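Local coordinates for protein nonribosomal peptide synthase (Streptomyces sp. MJ635-86F5, PDB 5JJP) that adenylates an aliphatic beta-amino acid and so probably binds ATP, as an adenylation enzyme of the ANL family acting in nonribosomal peptide synthesis, at residues A[321-329]-A[337-345]; A[350-358]-A[426-435]. All coordinates share one frame; numbering follows the deposited sequence.

Along the chain the two contacts come one after the other. Interaction 1 closes first: strand 324-329 runs out, the chain turns back through eight residues, and strand 338-341 pairs antiparallel with it at the border of the six-stranded mixed sheet. The chain then passes into the loop 350-358, which opens interaction 2; that one closes only after 67 further residues, on the turn and strand of 426-435 in the antiparallel sheet. Neither loop encloses or crosses the other, yet they touch: Ser338 OG lies 2.7 Å from Ile355 O, probably hydrogen-bonded. The loop thus bridges the edge of one sheet and a hairpin of another.

Interaction 1: A[321-329]-A[337-345]; sequences PGRRIFNLY and ASVTDVPDP
A two-stranded antiparallel ladder joins strand 324-329 to strand 338-341, the outermost strand on this side of the mixed sheet, within a beta hairpin. Asn327 and Thr340 form a hydrogen-bonded pair: Asn327 N gives a nearly straight bond to Thr340 O (2.8 Å, 177°), and Thr340 N returns a more bent one to Asn327 O. The ladder extends to Val342 N, which bonds to Ile325 O. At its other end Tyr329 O accepts two hydrogen bonds, from Ala337 N and Ser338 N.

The side chains of Phe326, Leu328, Val339 and Asp341 share one face. There Arg324, bent at chi2 and chi3, folds back until NH2 reaches Asp341 OD1 at 2.9 Å; this salt bridge lies in the guanidinium plane but strikes the carboxylate from above its own. A water bonded to Arg324 NE also donates to the same oxygen and to Ile325 O. Asp341 OD1 further sits at the edge of the Phe326 ring, 3.2 Å from CE1, where the ring hydrogens are weakly positive. Leu328 CD1 leans across onto Val339 CB.

On the reverse face, Tyr329 carries its ring anti to the backbone N (chi1 154°), with Ser338 OG, itself hydrogen-bonded to Ile355 O, at the ring edge and CE2 3.9 Å from Ala337 CB; its hydroxyl bonds to Asp423. A leucine here would probably leave Asp423 without that hydroxyl and Ala337 CB without its aromatic neighbour. A water donates to Ser338 OG and Asn327 O, stitching the strands. Ile325 CG2 and Val342 CG2 meet beside Leu313 of helix 310-319.

Two residues, Ala337 and Ser338, set against the single Tyr329 make a classic beta bulge, here at the turn end of an antiparallel hairpin.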
loop_
_atom_site.group_PDB
_atom_site.type_symbol
_atom_site.label_atom_id
_atom_site.label_comp_id
_atom_site.label_asym_id
_atom_site.label_seq_id
_atom_site.Cartn_x
_atom_site.Cartn_y
_atom_site.Cartn_z
ATOM N N PRO A 321 4.246 26.785 4.124
ATOM C CA PRO A 321 2.970 27.433 3.767
ATOM C C PRO A 321 2.569 27.114 2.339
ATOM O O PRO A 321 3.430 26.902 1.487
ATOM C CB PRO A 321 3.286 28.925 3.914
ATOM C CG PRO A 321 4.775 29.025 3.711
ATOM C CD PRO A 321 5.352 27.765 4.262
ATOM N N GLY A 322 1.279 27.013 2.100
ATOM C CA GLY A 322 0.737 26.720 0.759
ATOM C C GLY A 322 0.950 25.296 0.245
ATOM O O GLY A 322 0.919 25.058 -0.961
ATOM N N ARG A 323 1.214 24.357 1.148
ATOM C CA ARG A 323 1.303 22.927 0.827
ATOM C C ARG A 323 -0.030 22.284 1.189
ATOM O O ARG A 323 -0.700 22.687 2.134
ATOM C CB ARG A 323 2.431 22.243 1.610
ATOM C CG ARG A 323 3.787 22.275 0.933
ATOM C CD ARG A 323 4.236 23.673 0.623
ATOM N NE ARG A 323 5.616 23.724 0.119
ATOM C CZ ARG A 323 6.453 24.748 0.364
ATOM N NH1 ARG A 323 6.050 25.823 1.103
ATOM N NH2 ARG A 323 7.685 24.722 -0.105
ATOM N N ARG A 324 -0.405 21.277 0.421
ATOM C CA ARG A 324 -1.594 20.512 0.702
ATOM C C ARG A 324 -1.201 19.300 1.545
ATOM O O ARG A 324 -0.321 18.506 1.166
ATOM C CB ARG A 324 -2.238 20.049 -0.579
ATOM C CG ARG A 324 -2.775 21.178 -1.465
ATOM C CD ARG A 324 -4.051 21.815 -0.878
ATOM N NE ARG A 324 -5.123 20.878 -0.660
ATOM C CZ ARG A 324 -6.092 20.584 -1.529
ATOM N NH1 ARG A 324 -6.157 21.174 -2.713
ATOM N NH2 ARG A 324 -7.027 19.648 -1.225
ATOM N N ILE A 325 -1.808 19.192 2.712
ATOM C CA ILE A 325 -1.507 18.090 3.590
ATOM C C ILE A 325 -2.746 17.276 3.730
ATOM O O ILE A 325 -3.821 17.799 3.943
ATOM C CB ILE A 325 -0.973 18.546 4.974
ATOM C CG1 ILE A 325 0.253 19.412 4.774
ATOM C CG2 ILE A 325 -0.572 17.340 5.844
ATOM C CD1 ILE A 325 0.865 19.942 6.073
ATOM N N PHE A 326 -2.560 15.967 3.651
ATOM C CA PHE A 326 -3.640 15.022 3.744
ATOM C C PHE A 326 -3.443 14.023 4.880
ATOM O O PHE A 326 -2.406 13.428 5.018
ATOM C CB PHE A 326 -3.685 14.204 2.465
ATOM C CG PHE A 326 -3.757 15.013 1.236
ATOM C CD1 PHE A 326 -4.866 15.752 0.951
ATOM C CD2 PHE A 326 -2.715 14.966 0.289
ATOM C CE1 PHE A 326 -4.930 16.491 -0.219
ATOM C CE2 PHE A 326 -2.802 15.685 -0.900
ATOM C CZ PHE A 326 -3.901 16.480 -1.117
ATOM N N ASN A 327 -4.523 13.753 5.576
ATOM C CA ASN A 327 -4.565 12.803 6.682
ATOM C C ASN A 327 -5.287 11.522 6.230
ATOM O O ASN A 327 -6.446 11.548 5.753
ATOM C CB ASN A 327 -5.298 13.467 7.856
ATOM C CG ASN A 327 -5.559 12.512 8.999
ATOM O OD1 ASN A 327 -4.702 11.715 9.349
ATOM N ND2 ASN A 327 -6.759 12.595 9.586
ATOM N N LEU A 328 -4.574 10.416 6.326
ATOM C CA LEU A 328 -5.058 9.155 5.808
ATOM C C LEU A 328 -5.394 8.225 6.980
ATOM O O LEU A 328 -4.511 7.878 7.750
ATOM C CB LEU A 328 -3.960 8.549 4.948
ATOM C CG LEU A 328 -4.370 7.437 4.005
ATOM C CD1 LEU A 328 -5.189 8.013 2.868
ATOM C CD2 LEU A 328 -3.129 6.722 3.473
ATOM N N TYR A 329 -6.655 7.850 7.134
ATOM C CA TYR A 329 -7.078 6.959 8.230
ATOM C C TYR A 329 -7.361 5.590 7.614
ATOM O O TYR A 329 -7.989 5.489 6.546
ATOM C CB TYR A 329 -8.361 7.453 8.968
ATOM C CG TYR A 329 -9.141 6.290 9.629
ATOM C CD1 TYR A 329 -8.646 5.638 10.754
ATOM C CD2 TYR A 329 -10.327 5.810 9.067
ATOM C CE1 TYR A 329 -9.310 4.553 11.336
ATOM C CE2 TYR A 329 -10.998 4.718 9.625
ATOM C CZ TYR A 329 -10.483 4.096 10.757
ATOM O OH TYR A 329 -11.137 2.996 11.292
ATOM N N ALA A 337 -9.140 3.873 4.444
ATOM C CA ALA A 337 -10.591 4.008 4.561
ATOM C C ALA A 337 -11.053 5.437 4.314
ATOM O O ALA A 337 -12.161 5.652 3.841
ATOM C CB ALA A 337 -11.057 3.496 5.945
ATOM N N SER A 338 -10.262 6.426 4.705
ATOM C CA SER A 338 -10.656 7.818 4.512
ATOM C C SER A 338 -9.461 8.690 4.339
ATOM O O SER A 338 -8.380 8.414 4.856
ATOM C CB SER A 338 -11.470 8.351 5.701
ATOM O OG SER A 338 -10.616 8.668 6.788
ATOM N N VAL A 339 -9.685 9.790 3.626
ATOM C CA VAL A 339 -8.644 10.768 3.378
ATOM C C VAL A 339 -9.233 12.152 3.544
ATOM O O VAL A 339 -10.261 12.456 3.014
ATOM C CB VAL A 339 -7.995 10.607 1.982
ATOM C CG1 VAL A 339 -9.002 10.824 0.872
ATOM C CG2 VAL A 339 -6.827 11.587 1.839
ATOM N N THR A 340 -8.518 12.988 4.276
ATOM C CA THR A 340 -9.054 14.224 4.789
ATOM C C THR A 340 -8.021 15.336 4.567
ATOM O O THR A 340 -6.837 15.140 4.828
ATOM C CB THR A 340 -9.329 14.034 6.285
ATOM O OG1 THR A 340 -10.436 13.150 6.434
ATOM C CG2 THR A 340 -9.642 15.308 6.953
ATOM N N ASP A 341 -8.469 16.473 4.061
ATOM C CA ASP A 341 -7.644 17.670 4.002
ATOM C C ASP A 341 -7.406 18.190 5.432
ATOM O O ASP A 341 -8.315 18.313 6.227
ATOM C CB ASP A 341 -8.318 18.776 3.142
ATOM C CG ASP A 341 -8.385 18.418 1.662
ATOM O OD1 ASP A 341 -7.407 17.933 1.133
ATOM O OD2 ASP A 341 -9.420 18.604 1.003
ATOM N N VAL A 342 -6.161 18.487 5.744
ATOM C CA VAL A 342 -5.803 19.247 6.938
ATOM C C VAL A 342 -6.017 20.748 6.658
ATOM O O VAL A 342 -5.482 21.283 5.701
ATOM C CB VAL A 342 -4.324 18.975 7.287
ATOM C CG1 VAL A 342 -3.845 19.848 8.430
ATOM C CG2 VAL A 342 -4.142 17.506 7.665
ATOM N N PRO A 343 -6.851 21.431 7.468
ATOM C CA PRO A 343 -7.086 22.861 7.186
ATOM C C PRO A 343 -5.820 23.672 7.421
ATOM O O PRO A 343 -5.055 23.335 8.337
ATOM C CB PRO A 343 -8.175 23.264 8.184
ATOM C CG PRO A 343 -8.509 22.054 8.970
ATOM C CD PRO A 343 -7.625 20.919 8.601
ATOM N N ASP A 344 -5.587 24.679 6.576
ATOM C CA ASP A 344 -4.463 25.615 6.725
ATOM C C ASP A 344 -5.013 27.022 6.770
ATOM O O ASP A 344 -5.569 27.505 5.802
ATOM C CB ASP A 344 -3.435 25.496 5.566
ATOM C CG ASP A 344 -2.119 26.307 5.822
ATOM O OD1 ASP A 344 -1.303 26.505 4.870
ATOM O OD2 ASP A 344 -1.882 26.739 6.986
ATOM N N PRO A 345 -4.869 27.696 7.906
ATOM C CA PRO A 345 -4.227 27.223 9.100
ATOM C C PRO A 345 -5.157 26.373 9.937
ATOM O O PRO A 345 -6.386 26.409 9.814
ATOM C CB PRO A 345 -3.854 28.522 9.813
ATOM C CG PRO A 345 -4.967 29.452 9.447
ATOM C CD PRO A 345 -5.435 29.044 8.081
HETATM O O HOH W 1 0.999 24.442 4.497
HETATM O O HOH W 2 -5.378 19.436 1.671
HETATM O O HOH W 3 -8.843 10.698 6.924
#

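Interaction 2: A[350-358]-A[426-435]; sequences LERLTIGYA and YRDADGRLYF
Backbone and hydroxyl hydrogen bonds anchor Thr354, Ile355 and Gly356 on Leu433. Leu433 O is gripped twice, by Thr354 OG1 at 2.7 Å and by Ile355 N at 3.0 Å, the two donors arriving from opposite faces of the carbonyl plane. Thr354 OG1 in turn accepts from Gly356 N, closing an ST turn; lying anti to its own backbone N (chi1 -171°), the hydroxyl can serve both bonds. Leu433 N answers with a longer bond to Gly356 O. Ile355 and Gly356 both face Leu433, a geometry consistent with a classic beta bulge, though the pairing is loose.

Aromatic contacts flank these bonds. Thr354 sits over one face of the Tyr434 ring, its CB 3.5 Å from CE1, while the Tyr434 hydroxyl bonds to Asp428 OD2 and so is tied into the turn. Farther along, Tyr357 donates from OH to Asp430 O (2.8 Å), meeting that carbonyl from above its plane. Arg432 CG makes a CH-pi contact over the face of the Tyr357 ring, 4.0 Å from its centroid; the guanidinium turns one of its own faces to Tyr357 CE2, the two planes 50° apart.

Apolar contacts back the same residues: Ile355 lays CG1 against Leu433 CB at 3.7 Å and brings CG2 to Phe435 CB. At one end of the contact Arg352 runs its aliphatic part past Tyr434 CB, and NE makes only a weak, bent bond to Phe435 O.

Asp428 to Gly431 form the type I turn between strands 417-427 and 433-438, and the loop 350-358 lies along this hairpin. Within the same antiparallel sheet, Leu433 packs on Met364 and Val366 of strand 363-367, and both Ile355 and Leu433 reach Ile383 of strand 381-386.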
loop_
_atom_site.group_PDB
_atom_site.type_symbol
_atom_site.label_atom_id
_atom_site.label_comp_id
_atom_site.label_asym_id
_atom_site.label_seq_id
_atom_site.Cartn_x
_atom_site.Cartn_y
_atom_site.Cartn_z
ATOM N N LEU A 350 -8.619 23.831 18.047
ATOM C CA LEU A 350 -8.833 22.462 17.581
ATOM C C LEU A 350 -7.991 21.448 18.356
ATOM O O LEU A 350 -6.761 21.560 18.430
ATOM C CB LEU A 350 -8.500 22.364 16.097
ATOM C CG LEU A 350 -9.023 21.095 15.430
ATOM C CD1 LEU A 350 -10.522 21.206 15.117
ATOM C CD2 LEU A 350 -8.205 20.846 14.170
ATOM N N GLU A 351 -8.646 20.426 18.885
ATOM C CA GLU A 351 -7.965 19.452 19.741
ATOM C C GLU A 351 -7.744 18.085 19.096
ATOM O O GLU A 351 -6.827 17.361 19.474
ATOM C CB GLU A 351 -8.774 19.266 21.013
ATOM C CG GLU A 351 -9.308 20.572 21.586
ATOM C CD GLU A 351 -9.754 20.424 23.020
ATOM O OE1 GLU A 351 -10.972 20.563 23.275
ATOM O OE2 GLU A 351 -8.880 20.133 23.874
ATOM N N ARG A 352 -8.575 17.764 18.104
ATOM C CA ARG A 352 -8.595 16.451 17.456
ATOM C C ARG A 352 -8.910 16.617 15.978
ATOM O O ARG A 352 -9.948 17.173 15.627
ATOM C CB ARG A 352 -9.651 15.534 18.093
ATOM C CG ARG A 352 -9.600 14.107 17.568
ATOM C CD ARG A 352 -10.559 13.178 18.287
ATOM N NE ARG A 352 -10.018 12.637 19.536
ATOM C CZ ARG A 352 -10.263 13.106 20.754
ATOM N NH1 ARG A 352 -11.053 14.164 20.945
ATOM N NH2 ARG A 352 -9.716 12.497 21.795
ATOM N N LEU A 353 -8.033 16.109 15.119
ATOM C CA LEU A 353 -8.251 16.125 13.669
ATOM C C LEU A 353 -9.342 15.116 13.297
ATOM O O LEU A 353 -9.323 13.981 13.760
ATOM C CB LEU A 353 -6.958 15.742 12.980
ATOM C CG LEU A 353 -6.435 16.600 11.841
ATOM C CD1 LEU A 353 -6.294 18.051 12.236
ATOM C CD2 LEU A 353 -5.082 16.029 11.464
ATOM N N THR A 354 -10.310 15.524 12.498
ATOM C CA THR A 354 -11.317 14.591 12.028
ATOM C C THR A 354 -10.734 13.530 11.082
ATOM O O THR A 354 -9.726 13.779 10.376
ATOM C CB THR A 354 -12.499 15.313 11.337
ATOM O OG1 THR A 354 -13.541 14.375 11.088
ATOM C CG2 THR A 354 -12.093 16.002 10.010
ATOM N N ILE A 355 -11.382 12.367 11.024
ATOM C CA ILE A 355 -11.069 11.388 9.985
ATOM C C ILE A 355 -12.133 11.406 8.891
ATOM O O ILE A 355 -12.095 10.610 7.959
ATOM C CB ILE A 355 -10.853 9.961 10.569
ATOM C CG1 ILE A 355 -12.084 9.471 11.325
ATOM C CG2 ILE A 355 -9.653 9.950 11.506
ATOM C CD1 ILE A 355 -12.014 8.024 11.785
ATOM N N GLY A 356 -13.093 12.308 9.004
ATOM C CA GLY A 356 -13.933 12.659 7.881
ATOM C C GLY A 356 -14.915 11.598 7.500
ATOM O O GLY A 356 -15.492 10.960 8.369
ATOM N N TYR A 357 -15.146 11.462 6.196
ATOM C CA TYR A 357 -16.010 10.425 5.630
ATOM C C TYR A 357 -15.165 9.415 4.909
ATOM O O TYR A 357 -14.103 9.756 4.420
ATOM C CB TYR A 357 -16.970 11.004 4.586
ATOM C CG TYR A 357 -17.834 12.172 5.051
ATOM C CD1 TYR A 357 -18.936 11.955 5.867
ATOM C CD2 TYR A 357 -17.569 13.470 4.623
ATOM C CE1 TYR A 357 -19.731 12.991 6.288
ATOM C CE2 TYR A 357 -18.373 14.527 5.010
ATOM C CZ TYR A 357 -19.446 14.285 5.858
ATOM O OH TYR A 357 -20.257 15.318 6.268
ATOM N N ALA A 358 -15.617 8.166 4.849
ATOM C CA ALA A 358 -14.908 7.165 4.063
ATOM C C ALA A 358 -14.608 7.688 2.665
ATOM O O ALA A 358 -15.276 8.573 2.197
ATOM C CB ALA A 358 -15.716 5.899 3.971
ATOM N N TYR A 426 -16.493 8.824 17.544
ATOM C CA TYR A 426 -17.797 9.465 17.597
ATOM C C TYR A 426 -17.939 10.292 16.342
ATOM O O TYR A 426 -16.953 10.559 15.620
ATOM C CB TYR A 426 -17.977 10.374 18.849
ATOM C CG TYR A 426 -17.010 11.544 18.903
ATOM C CD1 TYR A 426 -15.804 11.447 19.625
ATOM C CD2 TYR A 426 -17.267 12.720 18.210
ATOM C CE1 TYR A 426 -14.880 12.500 19.653
ATOM C CE2 TYR A 426 -16.343 13.785 18.240
ATOM C CZ TYR A 426 -15.153 13.654 18.966
ATOM O OH TYR A 426 -14.237 14.680 19.000
ATOM N N ARG A 427 -19.181 10.711 16.118
ATOM C CA ARG A 427 -19.613 11.426 14.936
ATOM C C ARG A 427 -19.942 12.871 15.345
ATOM O O ARG A 427 -20.413 13.097 16.447
ATOM C CB ARG A 427 -20.856 10.698 14.417
ATOM C CG ARG A 427 -21.255 11.011 12.983
ATOM C CD ARG A 427 -22.737 10.719 12.741
ATOM N NE ARG A 427 -23.095 9.369 13.158
ATOM C CZ ARG A 427 -23.993 9.054 14.085
ATOM N NH1 ARG A 427 -24.694 9.987 14.734
ATOM N NH2 ARG A 427 -24.202 7.772 14.365
ATOM N N ASP A 428 -19.664 13.848 14.482
ATOM C CA ASP A 428 -20.173 15.214 14.699
ATOM C C ASP A 428 -21.553 15.359 14.069
ATOM O O ASP A 428 -22.083 14.387 13.519
ATOM C CB ASP A 428 -19.184 16.301 14.215
ATOM C CG ASP A 428 -18.985 16.342 12.684
ATOM O OD1 ASP A 428 -19.764 15.758 11.889
ATOM O OD2 ASP A 428 -18.020 17.010 12.259
ATOM N N ALA A 429 -22.135 16.553 14.126
ATOM C CA ALA A 429 -23.480 16.774 13.575
ATOM C C ALA A 429 -23.534 16.553 12.070
ATOM O O ALA A 429 -24.573 16.156 11.519
ATOM C CB ALA A 429 -23.982 18.181 13.909
ATOM N N ASP A 430 -22.419 16.842 11.409
ATOM C CA ASP A 430 -22.318 16.714 9.956
ATOM C C ASP A 430 -22.055 15.281 9.526
ATOM O O ASP A 430 -22.150 14.957 8.349
ATOM C CB ASP A 430 -21.226 17.648 9.427
ATOM C CG ASP A 430 -21.665 19.106 9.415
ATOM O OD1 ASP A 430 -22.886 19.367 9.334
ATOM O OD2 ASP A 430 -20.790 19.995 9.486
ATOM N N GLY A 431 -21.730 14.414 10.480
ATOM C CA GLY A 431 -21.577 12.993 10.184
ATOM C C GLY A 431 -20.137 12.533 10.006
ATOM O O GLY A 431 -19.890 11.372 9.722
ATOM N N ARG A 432 -19.192 13.452 10.195
ATOM C CA ARG A 432 -17.781 13.113 10.181
ATOM C C ARG A 432 -17.408 12.373 11.459
ATOM O O ARG A 432 -17.955 12.648 12.530
ATOM C CB ARG A 432 -16.924 14.380 10.023
ATOM C CG ARG A 432 -17.190 15.122 8.718
ATOM C CD ARG A 432 -16.189 16.247 8.494
ATOM N NE ARG A 432 -16.153 16.656 7.084
ATOM C CZ ARG A 432 -17.008 17.508 6.506
ATOM N NH1 ARG A 432 -18.010 18.070 7.203
ATOM N NH2 ARG A 432 -16.869 17.792 5.214
ATOM N N LEU A 433 -16.440 11.475 11.361
ATOM C CA LEU A 433 -15.983 10.761 12.525
ATOM C C LEU A 433 -14.735 11.357 13.129
ATOM O O LEU A 433 -13.992 12.103 12.481
ATOM C CB LEU A 433 -15.728 9.281 12.180
ATOM C CG LEU A 433 -16.873 8.530 11.526
ATOM C CD1 LEU A 433 -16.545 7.057 11.390
ATOM C CD2 LEU A 433 -18.150 8.720 12.326
ATOM N N TYR A 434 -14.501 10.973 14.377
ATOM C CA TYR A 434 -13.304 11.395 15.157
ATOM C C TYR A 434 -12.772 10.173 15.891
ATOM O O TYR A 434 -13.459 9.567 16.711
ATOM C CB TYR A 434 -13.647 12.553 16.141
ATOM C CG TYR A 434 -14.121 13.815 15.414
ATOM C CD1 TYR A 434 -13.290 14.915 15.235
ATOM C CD2 TYR A 434 -15.383 13.869 14.874
ATOM C CE1 TYR A 434 -13.716 16.045 14.535
ATOM C CE2 TYR A 434 -15.812 14.968 14.171
ATOM C CZ TYR A 434 -14.990 16.058 14.017
ATOM O OH TYR A 434 -15.477 17.119 13.309
ATOM N N PHE A 435 -11.542 9.814 15.581
ATOM C CA PHE A 435 -10.921 8.632 16.134
ATOM C C PHE A 435 -10.643 8.773 17.628
ATOM O O PHE A 435 -10.075 9.755 18.037
ATOM C CB PHE A 435 -9.621 8.373 15.362
ATOM C CG PHE A 435 -8.831 7.195 15.869
ATOM C CD1 PHE A 435 -9.302 5.903 15.705
ATOM C CD2 PHE A 435 -7.624 7.385 16.513
ATOM C CE1 PHE A 435 -8.577 4.823 16.161
ATOM C CE2 PHE A 435 -6.895 6.310 16.981
ATOM C CZ PHE A 435 -7.369 5.026 16.799
#